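PDB 4K9Q: benzoylformate Decarboxylase from Polynucleobacter necessarius, which binds thiamine diphosphate and a magnesium ion and probably catalyses the non-oxidative decarboxylation of benzoylformate. Local coordinates for residues A[58-63]-A[412-417]; A[99-104]-A[160-165]; A[220-225]-A[243-248]; A[354-359]-A[382-387]. All blocks are in the same frame, centred on the assembly; numbering follows the deposited sequence.

Interaction 1 of 4, residues A[58-63]-A[412-417]; sequences SQSLRK and LGEEVS
Ser60, at the C-terminal end of helix 47-61, and Gly413, on the last turns of helix 403-417, bring their CA atoms to 5.3 Å of each other, the closest backbone approach of the two segments. Such nearness depends on the glycine: a CB on residue 413 would point at the other helix and clash with the serine hydroxyl. Instead Ser60 OG, anti to its own backbone N (chi1 178°), lies 3.3 Å from Gly413 CA. The same hydroxyl gives its proton to a water at 2.7 Å from Ser60 OG, and that water donates onward to Glu414 OE2, also at 2.7 Å. The polar link between the helices is therefore indirect, with no hydrogen bond running straight from one segment to the other. The other oxygen of Glu414, OE1, is in a salt bridge with Arg421 NE. One turn on along helix 403-417, and one residue on from Ser60, the apolar part of the contact is a single meeting of branches: Leu61 CD2 touches Val416 CG1 at 3.7 Å, the two side chains crossing at about a right angle. Beyond Leu61 the helix ends, and Arg62 leaves helical geometry with a positive phi of 54°. The contact thus joins a helix of the N-terminal cofactor-binding family region to one of the C-terminal region, while Leu412 extends the same packing back along helix 47-61 to Ile53 and Leu57.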
loop_
_atom_site.group_PDB
_atom_site.type_symbol
_atom_site.label_atom_id
_atom_site.label_comp_id
_atom_site.label_asym_id
_atom_site.label_seq_id
_atom_site.Cartn_x
_atom_site.Cartn_y
_atom_site.Cartn_z
ATOM N N SER A 58 -8.169 -3.270 -27.324
ATOM C CA SER A 58 -9.308 -2.859 -26.491
ATOM C C SER A 58 -9.846 -1.472 -26.894
ATOM O O SER A 58 -11.050 -1.237 -26.870
ATOM C CB SER A 58 -8.924 -2.887 -25.009
ATOM O OG SER A 58 -9.966 -2.351 -24.205
ATOM N N GLN A 59 -8.955 -0.553 -27.266
ATOM C CA GLN A 59 -9.392 0.773 -27.689
ATOM C C GLN A 59 -10.183 0.654 -28.986
ATOM O O GLN A 59 -11.205 1.315 -29.167
ATOM C CB GLN A 59 -8.203 1.723 -27.873
ATOM C CG GLN A 59 -7.526 2.142 -26.560
ATOM C CD GLN A 59 -6.549 3.290 -26.752
ATOM O OE1 GLN A 59 -6.689 4.098 -27.677
ATOM N NE2 GLN A 59 -5.555 3.375 -25.880
ATOM N N SER A 60 -9.708 -0.207 -29.882
ATOM C CA SER A 60 -10.362 -0.388 -31.167
ATOM C C SER A 60 -11.761 -0.966 -30.986
ATOM O O SER A 60 -12.709 -0.507 -31.615
ATOM C CB SER A 60 -9.528 -1.305 -32.066
ATOM O OG SER A 60 -10.159 -1.540 -33.321
ATOM N N LEU A 61 -11.880 -1.963 -30.118
ATOM C CA LEU A 61 -13.130 -2.713 -29.971
ATOM C C LEU A 61 -14.118 -2.119 -28.964
ATOM O O LEU A 61 -15.289 -2.490 -28.963
ATOM C CB LEU A 61 -12.835 -4.172 -29.606
ATOM C CG LEU A 61 -11.979 -4.895 -30.649
ATOM C CD1 LEU A 61 -11.768 -6.340 -30.277
ATOM C CD2 LEU A 61 -12.618 -4.793 -32.023
ATOM N N ARG A 62 -13.636 -1.213 -28.109
ATOM C CA ARG A 62 -14.426 -0.680 -26.989
ATOM C C ARG A 62 -15.002 -1.771 -26.081
ATOM O O ARG A 62 -16.182 -1.750 -25.702
ATOM C CB ARG A 62 -15.502 0.286 -27.485
ATOM C CG ARG A 62 -14.907 1.594 -27.989
ATOM C CD ARG A 62 -15.950 2.583 -28.481
ATOM N NE ARG A 62 -15.338 3.884 -28.736
ATOM C CZ ARG A 62 -14.786 4.241 -29.891
ATOM N NH1 ARG A 62 -14.760 3.389 -30.906
ATOM N NH2 ARG A 62 -14.252 5.455 -30.025
ATOM N N LYS A 63 -14.146 -2.724 -25.732
ATOM C CA LYS A 63 -14.467 -3.740 -24.746
ATOM C C LYS A 63 -13.158 -4.299 -24.212
ATOM O O LYS A 63 -12.091 -4.036 -24.773
ATOM C CB LYS A 63 -15.329 -4.849 -25.354
ATOM C CG LYS A 63 -14.669 -5.623 -26.455
ATOM C CD LYS A 63 -15.608 -6.737 -26.899
ATOM C CE LYS A 63 -15.051 -7.507 -28.057
ATOM N NZ LYS A 63 -15.960 -8.644 -28.420
ATOM N N LEU A 412 -4.906 -5.419 -35.229
ATOM C CA LEU A 412 -5.736 -6.580 -34.918
ATOM C C LEU A 412 -7.207 -6.163 -34.860
ATOM O O LEU A 412 -8.085 -6.894 -35.315
ATOM C CB LEU A 412 -5.306 -7.223 -33.589
ATOM C CG LEU A 412 -3.957 -7.961 -33.595
ATOM C CD1 LEU A 412 -3.617 -8.424 -32.191
ATOM C CD2 LEU A 412 -3.969 -9.157 -34.562
ATOM N N GLY A 413 -7.457 -4.973 -34.325
ATOM C CA GLY A 413 -8.800 -4.414 -34.260
ATOM C C GLY A 413 -9.410 -4.170 -35.633
ATOM O O GLY A 413 -10.608 -4.388 -35.833
ATOM N N GLU A 414 -8.601 -3.684 -36.566
ATOM C CA GLU A 414 -9.055 -3.474 -37.944
ATOM C C GLU A 414 -9.489 -4.788 -38.577
ATOM O O GLU A 414 -10.397 -4.814 -39.398
ATOM C CB GLU A 414 -7.956 -2.824 -38.787
ATOM C CG GLU A 414 -7.701 -1.368 -38.415
ATOM C CD GLU A 414 -8.968 -0.533 -38.542
ATOM O OE1 GLU A 414 -9.445 -0.354 -39.684
ATOM O OE2 GLU A 414 -9.502 -0.074 -37.504
ATOM N N GLU A 415 -8.828 -5.881 -38.215
ATOM C CA GLU A 415 -9.209 -7.172 -38.776
ATOM C C GLU A 415 -10.463 -7.720 -38.103
ATOM O O GLU A 415 -11.314 -8.322 -38.760
ATOM C CB GLU A 415 -8.048 -8.166 -38.734
ATOM C CG GLU A 415 -6.854 -7.673 -39.552
ATOM C CD GLU A 415 -5.749 -8.697 -39.702
ATOM O OE1 GLU A 415 -6.044 -9.845 -40.096
ATOM O OE2 GLU A 415 -4.578 -8.348 -39.433
ATOM N N VAL A 416 -10.590 -7.505 -36.799
ATOM C CA VAL A 416 -11.807 -7.925 -36.104
ATOM C C VAL A 416 -13.042 -7.194 -36.629
ATOM O O VAL A 416 -14.067 -7.810 -36.914
ATOM C CB VAL A 416 -11.704 -7.732 -34.579
ATOM C CG1 VAL A 416 -13.062 -7.959 -33.934
ATOM C CG2 VAL A 416 -10.662 -8.685 -33.998
ATOM N N SER A 417 -12.944 -5.878 -36.767
ATOM C CA SER A 417 -14.075 -5.095 -37.249
ATOM C C SER A 417 -14.325 -5.398 -38.717
ATOM O O SER A 417 -15.460 -5.350 -39.192
ATOM C CB SER A 417 -13.816 -3.602 -37.073
ATOM O OG SER A 417 -12.904 -3.143 -38.045
HETATM O O HOH W 1 -8.480 -0.343 -35.048
#

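Interaction 2 of 4, residues A[99-104]-A[160-165]; sequences QTREML and LDDWEK
Two loops that follow neighbouring parallel strands, 93-98 and 154-159, meet here, and an ST turn at Thr100 shapes the first of them: Thr100 OG1 accepts from Glu102 N at 3.0 Å. Asp161 takes the preceding amide, Arg101 N to Asp161 OD1 at 2.9 Å, with the N-H arriving from above the carboxylate plane. Arg101 reaches past it, extended from CG to NE, and grips Asp162 side-on. Arg101 NE meets Asp162 OD1 at 2.9 Å and Arg101 NH1 meets Asp162 OD2 at 2.8 Å, each on a syn lone pair, with the guanidinium and carboxylate planes only 11° apart. On the other flank, Leu160 CD2 packs 3.6 Å from Thr100 N. An alanine at Arg101 would probably leave the buried Asp162 carboxylate without its counter-charge. Arg101 NH2 also donates to Ala130 O of a neighbouring subunit, tying this salt bridge to the subunit interface. Near-coplanar pairing with two straight bonds fixes the rotation of both groups, and the positive charge is likely to favour an ionised Asp162.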
loop_
_atom_site.group_PDB
_atom_site.type_symbol
_atom_site.label_atom_id
_atom_site.label_comp_id
_atom_site.label_asym_id
_atom_site.label_seq_id
_atom_site.Cartn_x
_atom_site.Cartn_y
_atom_site.Cartn_z
ATOM N N GLN A 99 1.899 -18.839 -7.975
ATOM C CA GLN A 99 2.322 -20.165 -7.526
ATOM C C GLN A 99 1.140 -20.926 -6.934
ATOM O O GLN A 99 0.158 -20.329 -6.499
ATOM C CB GLN A 99 3.481 -20.074 -6.525
ATOM C CG GLN A 99 4.860 -20.296 -7.162
ATOM C CD GLN A 99 5.113 -21.765 -7.528
ATOM O OE1 GLN A 99 4.183 -22.579 -7.611
ATOM N NE2 GLN A 99 6.378 -22.107 -7.752
ATOM N N THR A 100 1.242 -22.249 -6.927
ATOM C CA THR A 100 0.168 -23.088 -6.429
ATOM C C THR A 100 -0.132 -22.841 -4.944
ATOM O O THR A 100 0.785 -22.656 -4.132
ATOM C CB THR A 100 0.486 -24.578 -6.654
ATOM O OG1 THR A 100 -0.462 -25.365 -5.934
ATOM C CG2 THR A 100 1.887 -24.905 -6.157
ATOM N N ARG A 101 -1.416 -22.855 -4.583
ATOM C CA ARG A 101 -1.800 -22.715 -3.176
ATOM C C ARG A 101 -1.142 -23.798 -2.314
ATOM O O ARG A 101 -1.037 -23.644 -1.097
ATOM C CB ARG A 101 -3.327 -22.773 -2.985
ATOM C CG ARG A 101 -4.085 -21.608 -3.594
ATOM C CD ARG A 101 -5.592 -21.641 -3.232
ATOM N NE ARG A 101 -6.335 -20.831 -4.194
ATOM C CZ ARG A 101 -6.749 -19.585 -3.978
ATOM N NH1 ARG A 101 -7.388 -18.933 -4.943
ATOM N NH2 ARG A 101 -6.525 -18.992 -2.804
ATOM N N GLU A 102 -0.705 -24.886 -2.936
ATOM C CA GLU A 102 -0.053 -25.960 -2.194
ATOM C C GLU A 102 1.259 -25.477 -1.577
ATOM O O GLU A 102 1.715 -26.043 -0.587
ATOM C CB GLU A 102 0.219 -27.175 -3.089
ATOM C CG GLU A 102 -1.017 -27.817 -3.727
ATOM C CD GLU A 102 -1.809 -28.704 -2.772
ATOM O OE1 GLU A 102 -1.328 -29.010 -1.658
ATOM O OE2 GLU A 102 -2.930 -29.104 -3.149
ATOM N N MET A 103 1.858 -24.429 -2.150
ATOM C CA MET A 103 3.157 -23.937 -1.667
ATOM C C MET A 103 3.183 -22.451 -1.292
ATOM O O MET A 103 4.152 -21.975 -0.685
ATOM C CB MET A 103 4.254 -24.199 -2.715
ATOM C CG MET A 103 4.537 -25.671 -2.988
ATOM S SD MET A 103 6.078 -25.959 -3.887
ATOM C CE MET A 103 5.627 -25.497 -5.571
ATOM N N LEU A 104 2.131 -21.725 -1.654
ATOM C CA LEU A 104 2.114 -20.264 -1.556
ATOM C C LEU A 104 2.595 -19.691 -0.226
ATOM O O LEU A 104 3.294 -18.681 -0.197
ATOM C CB LEU A 104 0.706 -19.733 -1.826
ATOM C CG LEU A 104 0.404 -19.089 -3.170
ATOM C CD1 LEU A 104 -0.996 -18.480 -3.106
ATOM C CD2 LEU A 104 1.477 -18.036 -3.536
ATOM N N LEU A 160 -2.109 -21.335 -9.800
ATOM C CA LEU A 160 -2.168 -22.239 -10.954
ATOM C C LEU A 160 -3.023 -23.474 -10.715
ATOM O O LEU A 160 -3.541 -24.073 -11.659
ATOM C CB LEU A 160 -0.753 -22.655 -11.375
ATOM C CG LEU A 160 -0.003 -23.552 -10.390
ATOM C CD1 LEU A 160 -0.217 -25.013 -10.771
ATOM C CD2 LEU A 160 1.479 -23.209 -10.401
ATOM N N ASP A 161 -3.153 -23.852 -9.452
ATOM C CA ASP A 161 -3.886 -25.063 -9.092
ATOM C C ASP A 161 -5.404 -24.887 -9.078
ATOM O O ASP A 161 -6.133 -25.875 -8.967
ATOM C CB ASP A 161 -3.393 -25.630 -7.748
ATOM C CG ASP A 161 -3.489 -24.627 -6.589
ATOM O OD1 ASP A 161 -3.225 -23.417 -6.778
ATOM O OD2 ASP A 161 -3.810 -25.071 -5.460
ATOM N N ASP A 162 -5.887 -23.649 -9.193
ATOM C CA ASP A 162 -7.327 -23.411 -9.107
ATOM C C ASP A 162 -8.080 -23.971 -10.319
ATOM O O ASP A 162 -9.222 -24.428 -10.190
ATOM C CB ASP A 162 -7.639 -21.913 -9.009
ATOM C CG ASP A 162 -7.275 -21.304 -7.657
ATOM O OD1 ASP A 162 -6.831 -22.025 -6.738
ATOM O OD2 ASP A 162 -7.453 -20.077 -7.525
ATOM N N TRP A 163 -7.442 -23.923 -11.486
ATOM C CA TRP A 163 -8.131 -24.121 -12.754
ATOM C C TRP A 163 -8.778 -25.485 -12.933
ATOM O O TRP A 163 -9.832 -25.586 -13.558
ATOM C CB TRP A 163 -7.191 -23.816 -13.930
ATOM C CG TRP A 163 -6.765 -22.391 -13.923
ATOM C CD1 TRP A 163 -5.528 -21.896 -13.606
ATOM C CD2 TRP A 163 -7.590 -21.258 -14.209
ATOM N NE1 TRP A 163 -5.536 -20.522 -13.692
ATOM C CE2 TRP A 163 -6.789 -20.106 -14.060
ATOM C CE3 TRP A 163 -8.932 -21.104 -14.578
ATOM C CZ2 TRP A 163 -7.287 -18.822 -14.269
ATOM C CZ3 TRP A 163 -9.417 -19.830 -14.794
ATOM C CH2 TRP A 163 -8.597 -18.706 -14.637
ATOM N N GLU A 164 -8.145 -26.521 -12.391
ATOM C CA GLU A 164 -8.625 -27.894 -12.549
ATOM C C GLU A 164 -9.624 -28.308 -11.473
ATOM O O GLU A 164 -10.132 -29.432 -11.495
ATOM C CB GLU A 164 -7.448 -28.869 -12.510
ATOM C CG GLU A 164 -6.740 -28.901 -11.159
ATOM C CD GLU A 164 -5.601 -29.906 -11.106
ATOM O OE1 GLU A 164 -4.917 -29.962 -10.063
ATOM O OE2 GLU A 164 -5.388 -30.638 -12.095
ATOM N N LYS A 165 -9.886 -27.429 -10.512
ATOM C CA LYS A 165 -10.810 -27.776 -9.424
ATOM C C LYS A 165 -12.250 -27.872 -9.933
ATOM O O LYS A 165 -12.715 -27.015 -10.688
ATOM C CB LYS A 165 -10.731 -26.754 -8.282
ATOM C CG LYS A 165 -9.351 -26.614 -7.616
ATOM C CD LYS A 165 -8.937 -27.897 -6.903
ATOM C CE LYS A 165 -7.706 -27.683 -6.032
ATOM N NZ LYS A 165 -6.477 -27.709 -6.847
HETATM O O HOH W 2 -4.520 -27.424 -4.689
#

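Interaction 3 of 4, residues A[220-225]-A[243-248]; sequences FAERLN and HPLFQG
Glu222 and His243 supply the polar part of this contact, a hydrogen bond from His243 NE2 to Glu222 OE2 of 2.7 Å and nearly straight at 175°. Glu222 OE2 lies in the imidazole plane and accepts with its anti lone pair, while carboxylate and ring are turned 38° from one another. At the other side of the ring, His243 ND1 accepts from Leu245 N at 3.1 Å, so both ring nitrogens are engaged and the imidazole's rotation is fixed. In the Rossmann-like central domain, helix 214-224 ends the connection of the beta-alpha-beta crossover from strand 201-204 to strand 228-230; a helix-free connection then leads to the parallel edge strand 246-249, entered through the type I turn from His243 to Phe246. Van der Waals packing falls to Leu245, which points at the helix end. Leu245 CD1 rests 3.3 Å from Ala221 O and makes an apolar contact with Ala221 CB at 4.0 Å. The other branch, Leu245 CD2, lies 4.1 Å from Asn225 C, just where the chain leaves the helix with positive phi; Asn225 ND2 turns instead to Arg329 O.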
loop_
_atom_site.group_PDB
_atom_site.type_symbol
_atom_site.label_atom_id
_atom_site.label_comp_id
_atom_site.label_asym_id
_atom_site.label_seq_id
_atom_site.Cartn_x
_atom_site.Cartn_y
_atom_site.Cartn_z
ATOM N N PHE A 220 -22.089 21.086 -30.990
ATOM C CA PHE A 220 -21.947 22.038 -29.894
ATOM C C PHE A 220 -21.127 23.254 -30.327
ATOM O O PHE A 220 -21.518 24.390 -30.098
ATOM C CB PHE A 220 -21.288 21.352 -28.690
ATOM C CG PHE A 220 -21.417 22.123 -27.406
ATOM C CD1 PHE A 220 -22.648 22.250 -26.783
ATOM C CD2 PHE A 220 -20.310 22.716 -26.822
ATOM C CE1 PHE A 220 -22.778 22.962 -25.594
ATOM C CE2 PHE A 220 -20.428 23.432 -25.633
ATOM C CZ PHE A 220 -21.665 23.554 -25.019
ATOM N N ALA A 221 -19.983 23.004 -30.955
ATOM C CA ALA A 221 -19.097 24.076 -31.396
ATOM C C ALA A 221 -19.774 24.970 -32.434
ATOM O O ALA A 221 -19.611 26.191 -32.419
ATOM C CB ALA A 221 -17.808 23.491 -31.976
ATOM N N GLU A 222 -20.517 24.354 -33.344
ATOM C CA GLU A 222 -21.182 25.095 -34.410
ATOM C C GLU A 222 -22.346 25.915 -33.849
ATOM O O GLU A 222 -22.661 26.995 -34.351
ATOM C CB GLU A 222 -21.646 24.146 -35.520
ATOM C CG GLU A 222 -20.486 23.593 -36.355
ATOM C CD GLU A 222 -20.918 22.657 -37.469
ATOM O OE1 GLU A 222 -22.094 22.245 -37.486
ATOM O OE2 GLU A 222 -20.071 22.317 -38.326
ATOM N N ARG A 223 -22.969 25.401 -32.795
ATOM C CA ARG A 223 -24.035 26.123 -32.106
ATOM C C ARG A 223 -23.503 27.425 -31.503
ATOM O O ARG A 223 -24.182 28.451 -31.517
ATOM C CB ARG A 223 -24.638 25.238 -31.009
ATOM C CG ARG A 223 -25.863 25.840 -30.312
ATOM C CD ARG A 223 -27.042 25.896 -31.263
ATOM N NE ARG A 223 -27.474 24.566 -31.683
ATOM C CZ ARG A 223 -28.405 23.857 -31.051
ATOM N NH1 ARG A 223 -28.988 24.357 -29.974
ATOM N NH2 ARG A 223 -28.751 22.652 -31.493
ATOM N N LEU A 224 -22.284 27.382 -30.974
ATOM C CA LEU A 224 -21.672 28.559 -30.357
ATOM C C LEU A 224 -20.840 29.389 -31.316
ATOM O O LEU A 224 -20.499 30.533 -31.016
ATOM C CB LEU A 224 -20.785 28.140 -29.189
ATOM C CG LEU A 224 -21.466 27.551 -27.971
ATOM C CD1 LEU A 224 -20.416 27.059 -26.988
ATOM C CD2 LEU A 224 -22.368 28.597 -27.330
ATOM N N ASN A 225 -20.510 28.816 -32.468
ATOM C CA ASN A 225 -19.569 29.453 -33.380
ATOM C C ASN A 225 -18.319 29.910 -32.634
ATOM O O ASN A 225 -17.802 31.005 -32.869
ATOM C CB ASN A 225 -20.222 30.633 -34.103
ATOM C CG ASN A 225 -20.832 30.235 -35.430
ATOM O OD1 ASN A 225 -20.208 29.535 -36.226
ATOM N ND2 ASN A 225 -22.063 30.670 -35.673
ATOM N N HIS A 243 -11.843 21.553 -39.708
ATOM C CA HIS A 243 -13.075 22.309 -39.499
ATOM C C HIS A 243 -12.724 23.789 -39.323
ATOM O O HIS A 243 -11.740 24.126 -38.657
ATOM C CB HIS A 243 -13.803 21.785 -38.261
ATOM C CG HIS A 243 -15.203 22.295 -38.115
ATOM N ND1 HIS A 243 -15.491 23.565 -37.665
ATOM C CD2 HIS A 243 -16.396 21.700 -38.351
ATOM C CE1 HIS A 243 -16.803 23.731 -37.630
ATOM N NE2 HIS A 243 -17.374 22.612 -38.040
ATOM N N PRO A 244 -13.519 24.687 -39.931
ATOM C CA PRO A 244 -13.225 26.125 -39.865
ATOM C C PRO A 244 -13.062 26.669 -38.446
ATOM O O PRO A 244 -12.355 27.657 -38.249
ATOM C CB PRO A 244 -14.439 26.769 -40.545
ATOM C CG PRO A 244 -15.477 25.681 -40.642
ATOM C CD PRO A 244 -14.697 24.409 -40.766
ATOM N N LEU A 245 -13.703 26.039 -37.469
ATOM C CA LEU A 245 -13.610 26.523 -36.100
ATOM C C LEU A 245 -12.338 26.052 -35.394
ATOM O O LEU A 245 -11.952 26.608 -34.362
ATOM C CB LEU A 245 -14.851 26.120 -35.298
ATOM C CG LEU A 245 -16.180 26.752 -35.715
ATOM C CD1 LEU A 245 -17.309 26.238 -34.833
ATOM C CD2 LEU A 245 -16.091 28.267 -35.627
ATOM N N PHE A 246 -11.677 25.038 -35.950
ATOM C CA PHE A 246 -10.552 24.426 -35.247
ATOM C C PHE A 246 -9.291 25.267 -35.336
ATOM O O PHE A 246 -8.851 25.619 -36.435
ATOM C CB PHE A 246 -10.257 23.027 -35.768
ATOM C CG PHE A 246 -9.183 22.332 -34.988
ATOM C CD1 PHE A 246 -9.436 21.882 -33.698
ATOM C CD2 PHE A 246 -7.928 22.133 -35.533
ATOM C CE1 PHE A 246 -8.448 21.244 -32.971
ATOM C CE2 PHE A 246 -6.937 21.492 -34.809
ATOM C CZ PHE A 246 -7.197 21.052 -33.529
ATOM N N GLN A 247 -8.699 25.568 -34.184
ATOM C CA GLN A 247 -7.543 26.460 -34.130
ATOM C C GLN A 247 -6.203 25.727 -34.088
ATOM O O GLN A 247 -5.208 26.211 -34.631
ATOM C CB GLN A 247 -7.665 27.408 -32.943
ATOM C CG GLN A 247 -8.963 28.211 -32.954
ATOM C CD GLN A 247 -9.077 29.103 -34.176
ATOM O OE1 GLN A 247 -8.244 29.983 -34.396
ATOM N NE2 GLN A 247 -10.102 28.871 -34.990
ATOM N N GLY A 248 -6.181 24.564 -33.446
ATOM C CA GLY A 248 -4.971 23.762 -33.344
ATOM C C GLY A 248 -4.881 23.101 -31.977
ATOM O O GLY A 248 -5.862 23.078 -31.239
#

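Interaction 4 of 4, residues A[354-359]-A[382-387]; sequences AVLEVL and DVFRIN
Val383, the last residue of helix 377-383, and Phe384 just beyond it pack on helix 352-361 in the C-terminal thiamine diphosphate-binding fold, where helices cover a parallel sheet. The two branches of Val383 divide the contact. Val383 CG1, anti to the backbone N (chi1 173°), comes within 3.6 Å of Leu356 O, while Val383 CG2 meets Leu356 CB at 4.0 Å and Glu357 CG at 4.1 Å. An alanine at Val383 would probably open a gap over the Leu356 carbonyl and leave the Leu356 and Glu357 side chains less firmly packed. Phe384 uses the tip of its ring: Phe384 CE2 lies 4.0 Å from Leu356 CD2, and Leu359 CB approaches CZ at the ring edge. Further out, Leu356 and Leu359 reach strand 449-455 through Phe454 and Val452, and the side chain of Leu356 is about 8 Å from that of Cys373, a thiamine diphosphate-binding residue. His353 ties the two helices together from outside the contact, its ND1 bonded to Glu357 OE2 and its NE2 to Asp382 OD2. Where the chain turns away, Arg385 grips Asp382 side-on, with NE bonded to the backbone O and Arg385 NH2 in a 2.9 Å salt bridge to Asp382 OD1.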
loop_
_atom_site.group_PDB
_atom_site.type_symbol
_atom_site.label_atom_id
_atom_site.label_comp_id
_atom_site.label_asym_id
_atom_site.label_seq_id
_atom_site.Cartn_x
_atom_site.Cartn_y
_atom_site.Cartn_z
ATOM N N ALA A 354 9.051 17.670 -44.439
ATOM C CA ALA A 354 8.950 17.209 -45.823
ATOM C C ALA A 354 8.664 15.713 -45.871
ATOM O O ALA A 354 7.876 15.252 -46.692
ATOM C CB ALA A 354 10.211 17.545 -46.598
ATOM N N VAL A 355 9.311 14.954 -44.989
ATOM C CA VAL A 355 9.040 13.524 -44.873
ATOM C C VAL A 355 7.548 13.305 -44.603
ATOM O O VAL A 355 6.897 12.486 -45.260
ATOM C CB VAL A 355 9.893 12.867 -43.762
ATOM C CG1 VAL A 355 9.459 11.416 -43.525
ATOM C CG2 VAL A 355 11.371 12.926 -44.134
ATOM N N LEU A 356 7.008 14.051 -43.646
ATOM C CA LEU A 356 5.592 13.946 -43.309
ATOM C C LEU A 356 4.682 14.298 -44.489
ATOM O O LEU A 356 3.697 13.601 -44.745
ATOM C CB LEU A 356 5.264 14.816 -42.100
ATOM C CG LEU A 356 5.841 14.331 -40.768
ATOM C CD1 LEU A 356 5.852 15.474 -39.785
ATOM C CD2 LEU A 356 5.061 13.116 -40.232
ATOM N N GLU A 357 5.009 15.372 -45.203
ATOM C CA GLU A 357 4.253 15.754 -46.398
ATOM C C GLU A 357 4.220 14.644 -47.441
ATOM O O GLU A 357 3.183 14.399 -48.058
ATOM C CB GLU A 357 4.842 17.009 -47.033
ATOM C CG GLU A 357 4.602 18.288 -46.251
ATOM C CD GLU A 357 5.314 19.455 -46.896
ATOM O OE1 GLU A 357 5.015 19.732 -48.078
ATOM O OE2 GLU A 357 6.184 20.074 -46.241
ATOM N N VAL A 358 5.359 13.985 -47.648
ATOM C CA VAL A 358 5.434 12.872 -48.595
ATOM C C VAL A 358 4.536 11.711 -48.162
ATOM O O VAL A 358 3.850 11.091 -48.975
ATOM C CB VAL A 358 6.890 12.408 -48.808
ATOM C CG1 VAL A 358 6.933 11.121 -49.619
ATOM C CG2 VAL A 358 7.668 13.511 -49.507
ATOM N N LEU A 359 4.517 11.423 -46.866
ATOM C CA LEU A 359 3.639 10.368 -46.379
ATOM C C LEU A 359 2.172 10.760 -46.574
ATOM O O LEU A 359 1.374 9.971 -47.076
ATOM C CB LEU A 359 3.916 10.076 -44.909
ATOM C CG LEU A 359 5.290 9.526 -44.566
ATOM C CD1 LEU A 359 5.398 9.362 -43.057
ATOM C CD2 LEU A 359 5.499 8.195 -45.263
ATOM N N ASP A 382 0.679 19.862 -38.180
ATOM C CA ASP A 382 0.489 20.750 -39.328
ATOM C C ASP A 382 0.078 19.966 -40.568
ATOM O O ASP A 382 -0.721 20.437 -41.381
ATOM C CB ASP A 382 1.765 21.530 -39.643
ATOM C CG ASP A 382 1.528 22.636 -40.663
ATOM O OD1 ASP A 382 0.578 23.419 -40.466
ATOM O OD2 ASP A 382 2.284 22.717 -41.657
ATOM N N VAL A 383 0.635 18.768 -40.710
ATOM C CA VAL A 383 0.528 18.021 -41.953
ATOM C C VAL A 383 -0.660 17.078 -41.947
ATOM O O VAL A 383 -1.478 17.088 -42.864
ATOM C CB VAL A 383 1.822 17.217 -42.230
ATOM C CG1 VAL A 383 1.647 16.297 -43.434
ATOM C CG2 VAL A 383 3.017 18.164 -42.436
ATOM N N PHE A 384 -0.740 16.252 -40.910
ATOM C CA PHE A 384 -1.815 15.276 -40.798
ATOM C C PHE A 384 -2.969 15.875 -40.008
ATOM O O PHE A 384 -3.054 15.725 -38.791
ATOM C CB PHE A 384 -1.321 13.979 -40.135
ATOM C CG PHE A 384 -0.556 13.067 -41.061
ATOM C CD1 PHE A 384 -1.224 12.123 -41.839
ATOM C CD2 PHE A 384 0.831 13.157 -41.169
ATOM C CE1 PHE A 384 -0.527 11.278 -42.697
ATOM C CE2 PHE A 384 1.530 12.312 -42.020
ATOM C CZ PHE A 384 0.854 11.376 -42.792
ATOM N N ARG A 385 -3.862 16.570 -40.702
ATOM C CA ARG A 385 -5.014 17.161 -40.036
ATOM C C ARG A 385 -6.149 16.144 -40.017
ATOM O O ARG A 385 -6.838 15.944 -41.013
ATOM C CB ARG A 385 -5.403 18.469 -40.730
ATOM C CG ARG A 385 -4.215 19.415 -40.787
ATOM C CD ARG A 385 -4.519 20.770 -41.396
ATOM N NE ARG A 385 -3.345 21.632 -41.283
ATOM C CZ ARG A 385 -3.365 22.956 -41.407
ATOM N NH1 ARG A 385 -4.510 23.580 -41.659
ATOM N NH2 ARG A 385 -2.243 23.660 -41.268
ATOM N N ILE A 386 -6.312 15.491 -38.872
ATOM C CA ILE A 386 -7.223 14.360 -38.713
ATOM C C ILE A 386 -8.667 14.836 -38.742
ATOM O O ILE A 386 -9.056 15.675 -37.929
ATOM C CB ILE A 386 -6.952 13.662 -37.360
ATOM C CG1 ILE A 386 -5.461 13.301 -37.246
ATOM C CG2 ILE A 386 -7.857 12.441 -37.175
ATOM C CD1 ILE A 386 -4.972 12.337 -38.305
ATOM N N ASN A 387 -9.464 14.296 -39.663
ATOM C CA ASN A 387 -10.842 14.766 -39.817
ATOM C C ASN A 387 -11.905 13.675 -39.719
ATOM O O ASN A 387 -13.054 13.872 -40.124
ATOM C CB ASN A 387 -11.006 15.586 -41.106
ATOM C CG ASN A 387 -10.741 14.780 -42.361
ATOM O OD1 ASN A 387 -10.635 13.551 -42.329
ATOM N ND2 ASN A 387 -10.645 15.476 -43.487
#

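In the fold
Each of the three six-stranded parallel sheets of the chain has one of these contacts close by. Interaction 2 closes first, between loops that follow two strands of the N-terminal sheet; interaction 3 follows in the central domain and interaction 4 beside the C-terminal sheet. Interaction 1 encloses all three along the sequence, joining a helix of the first region to one of the third. Interactions 2 and 3 lie on opposite sides of the chain's centre, their centres 58 Å apart, whereas interactions 3 and 4 approach to about 6 Å between nearest atoms without touching. Interaction 2 alone meets other subunits; the other three lie within the chain.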